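Local coordinates for putative type III secretion protein YscO (Vibrio parahaemolyticus, PDB 4MH6) that is of unsettled function but probably serves the bacterial type III secretion machinery as a long, two-helix coiled-coil protein, at residues Q86-L89 with L90-E94. Numbering follows the deposited sequence. Where two conformers were deposited one is given.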
loop_
_atom_site.group_PDB
_atom_site.type_symbol
_atom_site.label_atom_id
_atom_site.label_comp_id
_atom_site.label_asym_id
_atom_site.label_seq_id
_atom_site.Cartn_x
_atom_site.Cartn_y
_atom_site.Cartn_z
ATOM N N GLN A 86 -13.582 -14.606 53.007
ATOM C CA GLN A 86 -13.714 -16.024 53.301
ATOM C C GLN A 86 -12.294 -16.236 53.754
ATOM O O GLN A 86 -11.371 -15.920 53.015
ATOM C CB GLN A 86 -14.159 -16.844 52.085
ATOM C CG GLN A 86 -15.520 -16.467 51.514
ATOM C CD GLN A 86 -15.942 -17.320 50.328
ATOM O OE1 GLN A 86 -15.301 -18.323 50.002
ATOM N NE2 GLN A 86 -17.032 -16.920 49.673
ATOM N N THR A 87 -12.095 -16.704 54.977
ATOM C CA THR A 87 -10.751 -17.090 55.401
ATOM C C THR A 87 -10.401 -18.423 54.717
ATOM O O THR A 87 -10.298 -19.466 55.379
ATOM C CB THR A 87 -10.631 -17.208 56.930
ATOM O OG1 THR A 87 -11.522 -18.222 57.400
ATOM C CG2 THR A 87 -10.968 -15.874 57.603
ATOM N N VAL A 88 -10.220 -18.355 53.390
ATOM C CA VAL A 88 -9.919 -19.525 52.545
ATOM C C VAL A 88 -8.533 -20.143 52.789
ATOM O O VAL A 88 -7.637 -19.499 53.351
ATOM C CB VAL A 88 -10.079 -19.199 51.034
ATOM C CG1 VAL A 88 -11.542 -18.961 50.694
ATOM C CG2 VAL A 88 -9.225 -18.004 50.623
ATOM N N LEU A 89 -8.367 -21.394 52.366
ATOM C CA LEU A 89 -7.103 -22.094 52.549
ATOM C C LEU A 89 -6.100 -21.733 51.445
ATOM O O LEU A 89 -6.481 -21.447 50.308
ATOM C CB LEU A 89 -7.340 -23.604 52.623
ATOM C CG LEU A 89 -8.223 -24.047 53.802
ATOM C CD1 LEU A 89 -8.445 -25.554 53.786
ATOM C CD2 LEU A 89 -7.613 -23.604 55.123
ATOM N N LEU A 90 -4.818 -21.752 51.808
ATOM C CA LEU A 90 -3.694 -21.400 50.903
ATOM C C LEU A 90 -3.709 -21.809 49.407
ATOM O O LEU A 90 -3.457 -20.958 48.535
ATOM C CB LEU A 90 -2.363 -21.861 51.519
ATOM C CG LEU A 90 -1.105 -21.438 50.746
ATOM C CD1 LEU A 90 -1.078 -19.925 50.527
ATOM C CD2 LEU A 90 0.173 -21.899 51.433
ATOM N N LYS A 91 -3.979 -23.070 49.084
ATOM C CA LYS A 91 -3.940 -23.426 47.664
ATOM C C LYS A 91 -5.121 -22.887 46.855
ATOM O O LYS A 91 -4.985 -22.707 45.643
ATOM C CB LYS A 91 -3.646 -24.906 47.458
ATOM C CG LYS A 91 -4.735 -25.915 47.725
ATOM C CD LYS A 91 -4.071 -27.200 48.244
ATOM C CE LYS A 91 -2.848 -27.660 47.435
ATOM N NZ LYS A 91 -2.036 -28.615 48.245
ATOM N N GLU A 92 -6.253 -22.602 47.513
ATOM C CA GLU A 92 -7.397 -21.979 46.820
ATOM C C GLU A 92 -7.051 -20.506 46.655
ATOM O O GLU A 92 -7.325 -19.916 45.619
ATOM C CB GLU A 92 -8.722 -22.148 47.565
ATOM C CG GLU A 92 -9.284 -23.564 47.505
ATOM C CD GLU A 92 -10.531 -23.760 48.363
ATOM O OE1 GLU A 92 -11.178 -22.752 48.744
ATOM O OE2 GLU A 92 -10.870 -24.931 48.650
ATOM N N LEU A 93 -6.437 -19.927 47.684
ATOM C CA LEU A 93 -5.995 -18.539 47.630
ATOM C C LEU A 93 -5.034 -18.377 46.463
ATOM O O LEU A 93 -5.035 -17.357 45.769
ATOM C CB LEU A 93 -5.281 -18.156 48.923
ATOM C CG LEU A 93 -4.714 -16.737 48.982
ATOM C CD1 LEU A 93 -5.825 -15.703 48.862
ATOM C CD2 LEU A 93 -3.936 -16.540 50.273
ATOM N N GLU A 94 -4.213 -19.393 46.238
ATOM C CA GLU A 94 -3.261 -19.345 45.134
ATOM C C GLU A 94 -3.875 -19.740 43.793
ATOM O O GLU A 94 -3.348 -19.376 42.747
ATOM C CB GLU A 94 -2.014 -20.145 45.473
ATOM C CG GLU A 94 -1.170 -19.441 46.517
ATOM C CD GLU A 94 -0.042 -20.300 46.989
ATOM O OE1 GLU A 94 -0.195 -21.526 46.895
ATOM O OE2 GLU A 94 0.992 -19.769 47.466
#
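Leu89 O receives two backbone N-H groups from the first turn of helix 90-167. Leu93 N lies 3.0 Å from Leu89 O in an i to i+4 helical bond. Its N-H points nearly straight at the oxygen (165°) and arrives in the carbonyl plane. Glu92 N reaches the same oxygen but is bent to 131°, so this second bond is weak. Leu90 O carries the ladder on by accepting Glu94 N at 2.9 Å, and Lys91 O is then met by the hydroxyl of Thr95.

Apolar contact is slight. Val88 CG2 lies 4.3 Å from Leu93 CB, a loose touch alongside the new helix, and the same CB also lies near Leu89 O. Separately, Val88 CG1 is 4.3 Å from Glu92 OE1, a loose van der Waals approach of a methyl to a carboxylate oxygen and not a bond; the Glu92 chain, extended beyond CG (chi2 174°), carries OE1 out to it.

In the loop before the helix, Thr87 centres an inverse gamma turn, closed by a weak bond from Val88 N to Gln86 O. Leu89 occupies the N-cap position, and the whole forms the exposed hairpin bend joining helix 18-84 to helix 90-167 at one end of the long helical hairpin, within the predicted coiled coil.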